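Local coordinates for extracellular solute-binding protein, family 5 (Chelativorans sp., PDB 6WM6), which binds EDTA and related aminopolycarboxylates in the periplasm, probably handing them to an ABC transporter for uptake, at residues A322-V327 against M519-L524; V327-D332 against E378-I383; G219-V224 against P239-E244. All blocks are in the same frame, centred on the assembly; numbering follows the deposited sequence.

Interaction 1 (A322-V327 against M519-L524)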
loop_
_atom_site.group_PDB
_atom_site.type_symbol
_atom_site.label_atom_id
_atom_site.label_comp_id
_atom_site.label_asym_id
_atom_site.label_seq_id
_atom_site.Cartn_x
_atom_site.Cartn_y
_atom_site.Cartn_z
ATOM N N ALA A 322 15.701 24.941 -10.074
ATOM C CA ALA A 322 16.870 25.297 -9.275
ATOM C C ALA A 322 16.522 25.391 -7.794
ATOM O O ALA A 322 17.317 24.988 -6.937
ATOM C CB ALA A 322 17.467 26.613 -9.778
ATOM N N LEU A 323 15.359 25.948 -7.470
ATOM C CA LEU A 323 14.955 26.027 -6.069
ATOM C C LEU A 323 14.690 24.631 -5.519
ATOM O O LEU A 323 15.072 24.322 -4.382
ATOM C CB LEU A 323 13.745 26.951 -5.893
ATOM C CG LEU A 323 13.288 27.147 -4.455
ATOM C CD1 LEU A 323 14.391 27.756 -3.602
ATOM C CD2 LEU A 323 12.032 28.032 -4.390
ATOM N N ARG A 324 14.068 23.762 -6.328
ATOM C CA ARG A 324 13.850 22.378 -5.901
ATOM C C ARG A 324 15.168 21.704 -5.577
ATOM O O ARG A 324 15.331 21.102 -4.495
ATOM C CB ARG A 324 13.114 21.581 -6.975
ATOM C CG ARG A 324 11.725 22.121 -7.263
ATOM C CD ARG A 324 10.833 21.107 -7.985
ATOM N NE ARG A 324 11.284 20.588 -9.280
ATOM C CZ ARG A 324 11.039 21.173 -10.452
ATOM N NH1 ARG A 324 10.409 22.337 -10.502
ATOM N NH2 ARG A 324 11.424 20.575 -11.566
ATOM N N LYS A 325 16.135 21.789 -6.497
ATOM C CA LYS A 325 17.406 21.115 -6.277
ATOM C C LYS A 325 18.157 21.700 -5.093
ATOM O O LYS A 325 18.798 20.961 -4.333
ATOM C CB LYS A 325 18.253 21.139 -7.546
ATOM C CG LYS A 325 17.650 20.282 -8.640
ATOM C CD LYS A 325 18.483 20.205 -9.900
ATOM C CE LYS A 325 17.812 19.228 -10.850
ATOM N NZ LYS A 325 18.558 18.992 -12.110
ATOM N N ALA A 326 18.078 23.014 -4.896
ATOM C CA ALA A 326 18.760 23.616 -3.761
ATOM C C ALA A 326 18.160 23.142 -2.449
ATOM O O ALA A 326 18.889 22.769 -1.515
ATOM C CB ALA A 326 18.692 25.141 -3.853
ATOM N N VAL A 327 16.832 23.117 -2.361
ATOM C CA VAL A 327 16.173 22.621 -1.151
ATOM C C VAL A 327 16.570 21.181 -0.874
ATOM O O VAL A 327 16.919 20.821 0.264
ATOM C CB VAL A 327 14.647 22.806 -1.263
ATOM C CG1 VAL A 327 13.893 21.933 -0.251
ATOM C CG2 VAL A 327 14.302 24.286 -1.111
ATOM N N MET A 519 14.445 11.500 -10.722
ATOM C CA MET A 519 15.276 12.171 -9.743
ATOM C C MET A 519 15.935 13.419 -10.311
ATOM O O MET A 519 16.092 14.401 -9.573
ATOM C CB MET A 519 16.291 11.191 -9.188
ATOM C CG MET A 519 15.632 10.069 -8.387
ATOM S SD MET A 519 14.449 10.637 -7.120
ATOM C CE MET A 519 15.626 11.538 -6.191
ATOM N N ASP A 520 16.283 13.428 -11.598
ATOM C CA ASP A 520 16.797 14.637 -12.217
ATOM C C ASP A 520 15.811 15.795 -12.062
ATOM O O ASP A 520 16.213 16.959 -11.917
ATOM C CB ASP A 520 17.043 14.414 -13.720
ATOM C CG ASP A 520 18.232 13.529 -14.022
ATOM O OD1 ASP A 520 19.097 13.302 -13.150
ATOM O OD2 ASP A 520 18.287 13.064 -15.192
ATOM N N TYR A 521 14.496 15.507 -12.124
ATOM C CA TYR A 521 13.475 16.552 -12.120
ATOM C C TYR A 521 13.241 17.125 -10.726
ATOM O O TYR A 521 12.711 18.234 -10.607
ATOM C CB TYR A 521 12.179 15.954 -12.690
ATOM C CG TYR A 521 11.072 16.922 -12.975
ATOM C CD1 TYR A 521 11.197 17.870 -13.985
ATOM C CD2 TYR A 521 9.887 16.889 -12.250
ATOM C CE1 TYR A 521 10.157 18.782 -14.252
ATOM C CE2 TYR A 521 8.861 17.773 -12.515
ATOM C CZ TYR A 521 8.996 18.700 -13.502
ATOM O OH TYR A 521 7.959 19.593 -13.747
ATOM N N ALA A 522 13.599 16.384 -9.675
ATOM C CA ALA A 522 13.622 16.891 -8.307
ATOM C C ALA A 522 12.258 17.367 -7.813
ATOM O O ALA A 522 12.157 18.348 -7.074
ATOM C CB ALA A 522 14.680 17.987 -8.139
ATOM N N ALA A 523 11.191 16.668 -8.199
ATOM C CA ALA A 523 9.853 16.934 -7.688
ATOM C C ALA A 523 9.406 15.942 -6.617
ATOM O O ALA A 523 8.327 16.119 -6.023
ATOM C CB ALA A 523 8.825 16.973 -8.832
ATOM N N LEU A 524 10.202 14.924 -6.339
ATOM C CA LEU A 524 9.830 13.897 -5.355
ATOM C C LEU A 524 11.101 13.408 -4.670
ATOM O O LEU A 524 12.013 12.873 -5.322
ATOM C CB LEU A 524 9.066 12.756 -6.025
ATOM C CG LEU A 524 8.491 11.695 -5.097
ATOM C CD1 LEU A 524 7.486 12.288 -4.151
ATOM C CD2 LEU A 524 7.840 10.598 -5.951
#
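Two N-H groups of the Arg324 guanidinium converge on one acceptor, the carbonyl oxygen of Tyr521, at the C-terminal end of helix 504-521 in this periplasmic binding protein fold. The shorter bond, Arg324 NH2 to Tyr521 O, measures 2.8 Å with an N-H...O angle of 154°; Arg324 NE reaches the same oxygen at 3.1 Å. This is a side-on grip, and the oxygen lies almost exactly in the guanidinium plane while both donors lie in the plane of the carbonyl. A weak third bond runs from Arg324 NE to Ala522 O at 3.3 Å. Ala522 is where the helix breaks, its positive phi of 61° turning the chain so that two successive carbonyls face the same arginine. The positive charge would probably be stabilised by the partial negative charge of this helix end.

A bend at chi3 of Arg324 also sets NH2 over the centre of the Tyr521 ring, 3.4 Å above its plane. The resulting cation-pi contact has CZ of Arg324 4.5 Å from the ring centroid and well over the face, although guanidinium and ring cross obliquely. Both partners are held from outside: Arg324 NH1 bonds to Met318 O, and Tyr521 OH to Ser313 OG. An alanine in place of Arg324 would remove both donors to Tyr521 O and the cation over the Tyr521 ring, and would probably loosen the join between helices 321-330 and 504-521.

Packing continues one residue along helix 321-330. The extended chain of Lys325 passes Ala522, its CG lying 3.8 Å from Ala522 CB, and goes on toward Asp520, whose carboxylate instead pairs with Arg370. Here Lys325 CE comes as close as 3.0 Å to Asp520 O.

Interaction 2 (V327-D332 against E378-I383)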
loop_
_atom_site.group_PDB
_atom_site.type_symbol
_atom_site.label_atom_id
_atom_site.label_comp_id
_atom_site.label_asym_id
_atom_site.label_seq_id
_atom_site.Cartn_x
_atom_site.Cartn_y
_atom_site.Cartn_z
ATOM N N VAL A 327 16.832 23.117 -2.361
ATOM C CA VAL A 327 16.173 22.621 -1.151
ATOM C C VAL A 327 16.570 21.181 -0.874
ATOM O O VAL A 327 16.919 20.821 0.264
ATOM C CB VAL A 327 14.647 22.806 -1.263
ATOM C CG1 VAL A 327 13.893 21.933 -0.251
ATOM C CG2 VAL A 327 14.302 24.286 -1.111
ATOM N N LEU A 328 16.525 20.335 -1.901
ATOM C CA LEU A 328 16.833 18.923 -1.672
ATOM C C LEU A 328 18.291 18.721 -1.280
ATOM O O LEU A 328 18.596 17.831 -0.476
ATOM C CB LEU A 328 16.495 18.082 -2.895
ATOM C CG LEU A 328 15.018 18.057 -3.314
ATOM C CD1 LEU A 328 14.811 17.011 -4.388
ATOM C CD2 LEU A 328 14.134 17.844 -2.116
ATOM N N THR A 329 19.195 19.551 -1.798
ATOM C CA THR A 329 20.610 19.440 -1.458
ATOM C C THR A 329 20.870 19.877 -0.021
ATOM O O THR A 329 21.705 19.279 0.672
ATOM C CB THR A 329 21.406 20.273 -2.454
ATOM O OG1 THR A 329 21.222 19.751 -3.773
ATOM C CG2 THR A 329 22.912 20.266 -2.146
ATOM N N ALA A 330 20.160 20.899 0.450
ATOM C CA ALA A 330 20.322 21.382 1.812
ATOM C C ALA A 330 19.748 20.427 2.850
ATOM O O ALA A 330 20.219 20.391 3.998
ATOM C CB ALA A 330 19.643 22.743 1.944
ATOM N N ILE A 331 18.720 19.655 2.498
ATOM C CA ILE A 331 18.162 18.700 3.453
ATOM C C ILE A 331 19.234 17.695 3.838
ATOM O O ILE A 331 19.943 17.148 2.985
ATOM C CB ILE A 331 16.910 18.038 2.856
ATOM C CG1 ILE A 331 15.784 19.048 2.801
ATOM C CG2 ILE A 331 16.520 16.801 3.645
ATOM C CD1 ILE A 331 14.555 18.574 2.036
ATOM N N ASP A 332 19.355 17.436 5.145
ATOM C CA ASP A 332 20.329 16.477 5.678
ATOM C C ASP A 332 19.578 15.196 6.005
ATOM O O ASP A 332 18.977 15.076 7.076
ATOM C CB ASP A 332 20.987 17.064 6.926
ATOM C CG ASP A 332 22.123 16.208 7.467
ATOM O OD1 ASP A 332 22.149 14.987 7.213
ATOM O OD2 ASP A 332 22.986 16.777 8.170
ATOM N N GLU A 378 26.461 24.893 1.361
ATOM C CA GLU A 378 27.248 25.684 0.420
ATOM C C GLU A 378 26.952 25.287 -1.021
ATOM O O GLU A 378 26.845 26.149 -1.900
ATOM C CB GLU A 378 28.735 25.596 0.753
ATOM C CG GLU A 378 29.106 26.309 2.060
ATOM C CD GLU A 378 28.589 27.743 2.125
ATOM O OE1 GLU A 378 28.762 28.487 1.136
ATOM O OE2 GLU A 378 27.990 28.114 3.160
ATOM N N LYS A 379 26.759 23.990 -1.281
ATOM C CA LYS A 379 26.375 23.586 -2.631
ATOM C C LYS A 379 24.981 24.104 -2.975
ATOM O O LYS A 379 24.752 24.588 -4.096
ATOM C CB LYS A 379 26.450 22.063 -2.769
ATOM C CG LYS A 379 26.117 21.559 -4.156
ATOM C CD LYS A 379 26.292 20.049 -4.264
ATOM C CE LYS A 379 26.527 19.608 -5.702
ATOM N NZ LYS A 379 25.365 19.879 -6.595
ATOM N N ALA A 380 24.038 24.003 -2.026
ATOM C CA ALA A 380 22.695 24.514 -2.260
ATOM C C ALA A 380 22.715 26.008 -2.564
ATOM O O ALA A 380 22.013 26.481 -3.476
ATOM C CB ALA A 380 21.830 24.232 -1.036
ATOM N N LYS A 381 23.507 26.782 -1.807
ATOM C CA LYS A 381 23.611 28.213 -2.078
ATOM C C LYS A 381 24.189 28.456 -3.463
ATOM O O LYS A 381 23.771 29.390 -4.153
ATOM C CB LYS A 381 24.477 28.887 -1.015
ATOM C CG LYS A 381 23.795 29.095 0.310
ATOM C CD LYS A 381 24.773 29.722 1.308
ATOM C CE LYS A 381 24.114 30.071 2.630
ATOM N NZ LYS A 381 25.122 30.595 3.597
ATOM N N GLY A 382 25.144 27.625 -3.885
ATOM C CA GLY A 382 25.694 27.761 -5.223
ATOM C C GLY A 382 24.658 27.523 -6.302
ATOM O O GLY A 382 24.597 28.252 -7.292
ATOM N N ILE A 383 23.824 26.495 -6.125
ATOM C CA ILE A 383 22.743 26.236 -7.073
ATOM C C ILE A 383 21.853 27.463 -7.194
ATOM O O ILE A 383 21.459 27.867 -8.296
ATOM C CB ILE A 383 21.943 24.990 -6.629
ATOM C CG1 ILE A 383 22.827 23.738 -6.752
ATOM C CG2 ILE A 383 20.691 24.838 -7.458
ATOM C CD1 ILE A 383 22.257 22.514 -6.040
HETATM O O HOH W 1 22.880 18.774 -5.720
#
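The chi1 of Thr329, -62°, splits its two branches: OG1 stands anti to the carbonyl carbon, beside the backbone N, and CG2 anti to the backbone N. OG1 is thereby turned back along its own helix, 321-330, where it hydrogen-bonds to Lys325 O, while the methyl is turned to helix 377-386. On that helix Lys379 has CG anti to its backbone N and folds only at chi4 (-64°), so that its aliphatic chain runs across Thr329 at about a right angle and its ammonium bends round to a water.

The methyl and the chain meet evenly: Thr329 CG2 is 4.0 Å from Lys379 CD, and CB and CG of the lysine are equally near. The same methyl lies 3.9 Å from Ala380 N, over the helix backbone. Beside it, the CB atoms of Ala330 and Ala380 touch at 4.0 Å. Ile383, one turn along from Lys379, meets Thr329 tip to tip, with its CD1 3.7 Å from Thr329 OG1. This is helix-helix packing through small residues, Thr329, Ala330 and Ala380, consistent with the close approach, Thr329 CA and Ala380 CA being 5.5 Å apart. Nearby, Thr329 is joined through its backbone to Asp376, and OD1 of that aspartate bonds to Lys379 N, tying the start of helix 377-386 to the end of helix 321-330.

No direct hydrogen bond spans the two segments. The polar link is one water, which donates to Thr329 OG1 at 2.7 Å and accepts from Lys379 NZ at 2.9 Å. The threonine hydroxyl thus gives to its own helix and receives from the water, so its polarity is met at a contact whose side-chain packing is otherwise methyl and methylene groups, and the Lys379 charge would probably polarise that water.

Interaction 3 (G219-V224 against P239-E244)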
loop_
_atom_site.group_PDB
_atom_site.type_symbol
_atom_site.label_atom_id
_atom_site.label_comp_id
_atom_site.label_asym_id
_atom_site.label_seq_id
_atom_site.Cartn_x
_atom_site.Cartn_y
_atom_site.Cartn_z
ATOM N N GLY A 219 -16.162 -16.598 -0.038
ATOM C CA GLY A 219 -15.379 -17.617 -0.709
ATOM C C GLY A 219 -14.111 -17.946 0.051
ATOM O O GLY A 219 -13.142 -18.473 -0.523
ATOM N N GLY A 220 -14.100 -17.606 1.344
ATOM C CA GLY A 220 -12.931 -17.765 2.190
ATOM C C GLY A 220 -13.245 -18.520 3.459
ATOM O O GLY A 220 -14.331 -19.093 3.620
ATOM N N PRO A 221 -12.320 -18.494 4.418
ATOM C CA PRO A 221 -12.487 -19.308 5.634
ATOM C C PRO A 221 -13.545 -18.784 6.584
ATOM O O PRO A 221 -14.069 -19.574 7.376
ATOM C CB PRO A 221 -11.079 -19.287 6.271
ATOM C CG PRO A 221 -10.446 -18.035 5.714
ATOM C CD PRO A 221 -10.948 -17.959 4.294
ATOM N N TYR A 222 -13.863 -17.491 6.517
ATOM C CA TYR A 222 -14.809 -16.855 7.424
ATOM C C TYR A 222 -15.911 -16.155 6.629
ATOM O O TYR A 222 -15.782 -15.945 5.419
ATOM C CB TYR A 222 -14.074 -15.864 8.361
ATOM C CG TYR A 222 -13.207 -16.572 9.397
ATOM C CD1 TYR A 222 -13.751 -17.064 10.560
ATOM C CD2 TYR A 222 -11.852 -16.739 9.188
ATOM C CE1 TYR A 222 -12.989 -17.723 11.485
ATOM C CE2 TYR A 222 -11.061 -17.388 10.120
ATOM C CZ TYR A 222 -11.642 -17.883 11.263
ATOM O OH TYR A 222 -10.895 -18.567 12.210
ATOM N N MET A 223 -16.993 -15.813 7.316
ATOM C CA MET A 223 -18.087 -15.061 6.716
ATOM C C MET A 223 -18.678 -14.150 7.774
ATOM O O MET A 223 -18.589 -14.443 8.958
ATOM C CB MET A 223 -19.135 -16.016 6.133
ATOM C CG MET A 223 -19.899 -16.841 7.162
ATOM S SD MET A 223 -20.809 -18.204 6.392
ATOM C CE MET A 223 -21.773 -17.377 5.142
ATOM N N VAL A 224 -19.301 -13.059 7.342
ATOM C CA VAL A 224 -19.838 -12.084 8.288
ATOM C C VAL A 224 -21.115 -12.614 8.927
ATOM O O VAL A 224 -22.072 -13.001 8.231
ATOM C CB VAL A 224 -20.071 -10.735 7.594
ATOM C CG1 VAL A 224 -20.674 -9.720 8.595
ATOM C CG2 VAL A 224 -18.793 -10.196 7.029
ATOM N N PRO A 239 -18.940 -22.609 6.737
ATOM C CA PRO A 239 -19.020 -24.068 6.797
ATOM C C PRO A 239 -18.646 -24.766 5.508
ATOM O O PRO A 239 -18.365 -25.975 5.532
ATOM C CB PRO A 239 -20.493 -24.344 7.140
ATOM C CG PRO A 239 -21.091 -23.057 7.513
ATOM C CD PRO A 239 -20.221 -21.943 7.009
ATOM N N LYS A 240 -18.644 -24.050 4.385
ATOM C CA LYS A 240 -18.271 -24.612 3.097
ATOM C C LYS A 240 -16.853 -24.210 2.674
ATOM O O LYS A 240 -16.485 -24.374 1.510
ATOM C CB LYS A 240 -19.290 -24.231 2.031
ATOM C CG LYS A 240 -20.686 -24.788 2.289
ATOM C CD LYS A 240 -21.551 -24.685 1.042
ATOM C CE LYS A 240 -22.995 -25.115 1.284
ATOM N NZ LYS A 240 -23.097 -26.542 1.683
ATOM N N TRP A 241 -16.035 -23.700 3.597
ATOM C CA TRP A 241 -14.646 -23.439 3.261
ATOM C C TRP A 241 -13.978 -24.705 2.729
ATOM O O TRP A 241 -14.095 -25.785 3.313
ATOM C CB TRP A 241 -13.907 -22.923 4.506
ATOM C CG TRP A 241 -12.412 -22.793 4.381
ATOM C CD1 TRP A 241 -11.491 -23.336 5.230
ATOM C CD2 TRP A 241 -11.662 -22.067 3.387
ATOM N NE1 TRP A 241 -10.232 -22.997 4.835
ATOM C CE2 TRP A 241 -10.292 -22.205 3.714
ATOM C CE3 TRP A 241 -12.006 -21.298 2.255
ATOM C CZ2 TRP A 241 -9.277 -21.634 2.947
ATOM C CZ3 TRP A 241 -10.988 -20.747 1.493
ATOM C CH2 TRP A 241 -9.644 -20.911 1.851
ATOM N N TYR A 242 -13.220 -24.539 1.645
ATOM C CA TYR A 242 -12.687 -25.635 0.839
ATOM C C TYR A 242 -11.167 -25.710 0.897
ATOM O O TYR A 242 -10.558 -26.529 0.196
ATOM C CB TYR A 242 -13.130 -25.460 -0.620
ATOM C CG TYR A 242 -12.875 -24.051 -1.112
ATOM C CD1 TYR A 242 -11.650 -23.693 -1.646
ATOM C CD2 TYR A 242 -13.837 -23.047 -0.975
ATOM C CE1 TYR A 242 -11.385 -22.417 -2.044
ATOM C CE2 TYR A 242 -13.577 -21.752 -1.362
ATOM C CZ TYR A 242 -12.333 -21.429 -1.897
ATOM O OH TYR A 242 -12.032 -20.158 -2.287
ATOM N N GLY A 243 -10.547 -24.882 1.721
ATOM C CA GLY A 243 -9.099 -24.842 1.773
ATOM C C GLY A 243 -8.497 -25.896 2.670
ATOM O O GLY A 243 -9.183 -26.555 3.453
ATOM N N GLU A 244 -7.176 -25.996 2.564
ATOM C CA GLU A 244 -6.435 -27.052 3.263
ATOM C C GLU A 244 -6.427 -26.842 4.771
ATOM O O GLU A 244 -6.512 -27.817 5.529
ATOM C CB GLU A 244 -4.998 -27.074 2.723
ATOM C CG GLU A 244 -4.057 -28.073 3.389
ATOM C CD GLU A 244 -4.319 -29.505 2.958
ATOM O OE1 GLU A 244 -5.285 -29.740 2.200
ATOM O OE2 GLU A 244 -3.551 -30.397 3.379
#
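Where the beta hairpin of strands 222-228 and 232-237 opens, the chain entering it packs against the loop that leaves it; backbone hydrogen bonds between Pro221 and Asn238 and between Met223 and Val236 hold the two sides in step.

One hydrogen bond crosses between the segments: Tyr242 OH donates to Gly219 O at 2.7 Å, in the plane of that carbonyl, with a C=O...O angle of 153°.

The aromatic contacts centre on Trp241, whose CG stands anti to its backbone N (chi1 171°), which lays the indole alongside Pro221. Pro221 CA makes a CH-pi contact with the five-membered ring, 3.8 Å from its centroid and 21° off the normal. Gly220 C comes to 3.3 Å from Trp241 CE3, obliquely to the ring. On the face opposite Pro221, Gly243 N sits over the ring centre, so the indole is sandwiched between backbone of both segments, and its NE1 bonds to Lys245 O.

Apolar contacts finish the interface. Pro221 CD is 4.0 Å from Trp241 CZ3, which also lies over one face of the Tyr242 ring, offset toward its rim. At the far end Met223 crosses Pro239 at about a right angle, its SD 3.8 Å from Pro239 CD.

Interactions 1 and 2 are neighbours, their centres about 10 Å apart, and both use helix 321-330, with Val327 ending segment 322-327 and beginning segment 327-332. That helix therefore meets the end of helix 504-521 through one part of its surface and helix 377-386 through another; Ala326 O also packs on Ala380 CB, 3.3 Å away. Along the chain, interaction 2 is nested inside the long loop that interaction 1 closes. Interaction 3 comes earlier in sequence and lies on the opposite side of the chain's centre, about 51 Å and 57 Å from the centres of the other two. Its hairpin belongs to a separate four-stranded sheet, so the contacts lie in two widely separated parts of this binding protein.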